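Local coordinates for succinate dehydrogenase subunit A (Mycolicibacterium smegmatis MC2 51, PDB 6LUM), which probably oxidises succinate to fumarate as the FAD-carrying flavoprotein subunit of the succinate dehydrogenase complex, at residues N62-T67 against R122-A127. Sequence-based numbering, arbitrary orientation.
Sequences NWEWHT and RDHGKA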
loop_
_atom_site.group_PDB
_atom_site.type_symbol
_atom_site.label_atom_id
_atom_site.label_comp_id
_atom_site.label_asym_id
_atom_site.label_seq_id
_atom_site.Cartn_x
_atom_site.Cartn_y
_atom_site.Cartn_z
ATOM N N ASN D 62 -4.436 31.199 33.672
ATOM C CA ASN D 62 -3.249 30.368 33.747
ATOM C C ASN D 62 -3.564 29.158 34.606
ATOM O O ASN D 62 -4.556 29.134 35.337
ATOM C CB ASN D 62 -2.064 31.141 34.333
ATOM C CG ASN D 62 -2.398 31.807 35.647
ATOM O OD1 ASN D 62 -3.542 31.785 36.089
ATOM N ND2 ASN D 62 -1.403 32.416 36.272
ATOM N N TRP D 63 -2.709 28.144 34.519
ATOM C CA TRP D 63 -3.007 26.928 35.254
ATOM C C TRP D 63 -2.894 27.097 36.759
ATOM O O TRP D 63 -3.305 26.194 37.489
ATOM C CB TRP D 63 -2.105 25.789 34.793
ATOM C CG TRP D 63 -0.662 26.106 34.767
ATOM C CD1 TRP D 63 0.086 26.377 33.670
ATOM C CD2 TRP D 63 0.228 26.155 35.884
ATOM N NE1 TRP D 63 1.389 26.607 34.030
ATOM C CE2 TRP D 63 1.501 26.475 35.387
ATOM C CE3 TRP D 63 0.071 25.964 37.258
ATOM C CZ2 TRP D 63 2.608 26.613 36.211
ATOM C CZ3 TRP D 63 1.168 26.101 38.073
ATOM C CH2 TRP D 63 2.421 26.421 37.550
ATOM N N GLU D 64 -2.368 28.219 37.248
ATOM C CA GLU D 64 -2.196 28.362 38.688
ATOM C C GLU D 64 -3.532 28.554 39.389
ATOM O O GLU D 64 -3.730 28.058 40.503
ATOM C CB GLU D 64 -1.255 29.519 39.001
ATOM C CG GLU D 64 -0.742 29.510 40.428
ATOM C CD GLU D 64 -1.666 30.224 41.395
ATOM O OE1 GLU D 64 -1.901 29.688 42.498
ATOM O OE2 GLU D 64 -2.152 31.322 41.059
ATOM N N TRP D 65 -4.466 29.261 38.758
ATOM C CA TRP D 65 -5.789 29.402 39.357
ATOM C C TRP D 65 -6.528 28.071 39.341
ATOM O O TRP D 65 -7.243 27.735 40.295
ATOM C CB TRP D 65 -6.582 30.484 38.628
ATOM C CG TRP D 65 -5.831 31.781 38.485
ATOM C CD1 TRP D 65 -4.880 32.268 39.329
ATOM C CD2 TRP D 65 -5.966 32.749 37.436
ATOM N NE1 TRP D 65 -4.411 33.473 38.871
ATOM C CE2 TRP D 65 -5.061 33.787 37.709
ATOM C CE3 TRP D 65 -6.751 32.829 36.284
ATOM C CZ2 TRP D 65 -4.937 34.900 36.886
ATOM C CZ3 TRP D 65 -6.632 33.938 35.479
ATOM C CH2 TRP D 65 -5.727 34.952 35.776
ATOM N N HIS D 66 -6.339 27.286 38.280
ATOM C CA HIS D 66 -6.875 25.932 38.243
ATOM C C HIS D 66 -6.312 25.088 39.375
ATOM O O HIS D 66 -7.049 24.362 40.049
ATOM C CB HIS D 66 -6.557 25.291 36.895
ATOM C CG HIS D 66 -7.334 24.045 36.614
ATOM N ND1 HIS D 66 -6.888 23.075 35.744
ATOM C CD2 HIS D 66 -8.528 23.615 37.079
ATOM C CE1 HIS D 66 -7.774 22.098 35.691
ATOM N NE2 HIS D 66 -8.779 22.401 36.490
ATOM N N THR D 67 -4.999 25.158 39.582
ATOM C CA THR D 67 -4.363 24.390 40.642
ATOM C C THR D 67 -4.895 24.798 42.006
ATOM O O THR D 67 -5.185 23.947 42.853
ATOM C CB THR D 67 -2.853 24.569 40.574
ATOM O OG1 THR D 67 -2.363 23.979 39.369
ATOM C CG2 THR D 67 -2.193 23.905 41.741
ATOM N N ARG D 122 -12.079 32.768 39.089
ATOM C CA ARG D 122 -11.253 33.627 38.256
ATOM C C ARG D 122 -9.810 33.509 38.698
ATOM O O ARG D 122 -8.973 33.003 37.953
ATOM C CB ARG D 122 -11.725 35.079 38.352
ATOM C CG ARG D 122 -10.822 36.079 37.663
ATOM C CD ARG D 122 -10.730 35.810 36.174
ATOM N NE ARG D 122 -10.586 37.050 35.421
ATOM C CZ ARG D 122 -9.426 37.647 35.178
ATOM N NH1 ARG D 122 -8.297 37.115 35.620
ATOM N NH2 ARG D 122 -9.396 38.777 34.487
ATOM N N ASP D 123 -9.520 33.938 39.923
ATOM C CA ASP D 123 -8.200 33.715 40.508
ATOM C C ASP D 123 -8.341 33.826 42.022
ATOM O O ASP D 123 -8.488 34.931 42.555
ATOM C CB ASP D 123 -7.169 34.696 39.965
ATOM C CG ASP D 123 -7.703 36.097 39.834
ATOM O OD1 ASP D 123 -6.975 36.957 39.299
ATOM O OD2 ASP D 123 -8.851 36.337 40.259
ATOM N N HIS D 124 -8.297 32.680 42.698
ATOM C CA HIS D 124 -8.393 32.617 44.151
ATOM C C HIS D 124 -9.745 33.132 44.631
ATOM O O HIS D 124 -9.833 33.911 45.582
ATOM C CB HIS D 124 -7.245 33.383 44.813
ATOM C CG HIS D 124 -5.891 32.895 44.411
ATOM N ND1 HIS D 124 -5.501 32.788 43.093
ATOM C CD2 HIS D 124 -4.837 32.478 45.149
ATOM C CE1 HIS D 124 -4.265 32.325 43.038
ATOM N NE2 HIS D 124 -3.839 32.130 44.273
ATOM N N GLY D 125 -10.807 32.708 43.958
ATOM C CA GLY D 125 -12.149 33.027 44.401
ATOM C C GLY D 125 -12.620 34.418 44.036
ATOM O O GLY D 125 -12.951 35.215 44.918
ATOM N N LYS D 126 -12.661 34.728 42.742
ATOM C CA LYS D 126 -13.125 36.030 42.284
ATOM C C LYS D 126 -14.399 35.938 41.453
ATOM O O LYS D 126 -15.404 36.568 41.794
ATOM C CB LYS D 126 -12.014 36.724 41.487
ATOM N N ALA D 127 -14.393 35.158 40.377
ATOM C CA ALA D 127 -15.509 35.128 39.442
ATOM C C ALA D 127 -15.363 33.888 38.573
ATOM O O ALA D 127 -14.296 33.269 38.541
ATOM C CB ALA D 127 -15.548 36.402 38.583
#
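W65, on the first turn of helix 63-73, lays its indole flat against the loop 122-127, and D123 covers one face of it. The D123 CB methylene sits over the five-membered ring in a CH-pi contact, the line from the ring centre to CB 9° off the normal. The D123 side chain runs alongside the indole in the same direction, the carboxylate plane turned 72° from the indole, and D123 OD1 stands 3.8 Å from W65 CZ2. The indole's other face is taken by the amide of N62, whose CG lies over the ring centre, so the indole is sandwiched between its own segment and the loop. R122 runs alongside as well; R122 NH1 comes to 3.4 Å from W65 CH2, with that ring atom at the guanidinium edge. R122 NH1 also pairs with D123 OD1 in a long salt bridge (3.9 Å), a matter of charge alone because the oxygen lies well out of the guanidinium plane. At the pyrrole end H124 crosses W65 at about a right angle, rim to rim, with planes 78° apart and H124 CE1 3.8 Å from W65 CD1. H124 CE1 also lies 3.1 Å from E64 OE2, with the oxygen near the imidazole plane, while E64 OE1 is hydrogen-bonded to Y577 and the H124 ring stacks with F68. An alanine in place of W65 would probably open a gap between N62 and D123 and leave R122 NH1 and the H124 edge without their aromatic neighbour. This surface contact within the FAD-binding domain thus joins helix to loop mainly through the indole, and the E64 carboxylate would probably favour a protonated, positively charged H124.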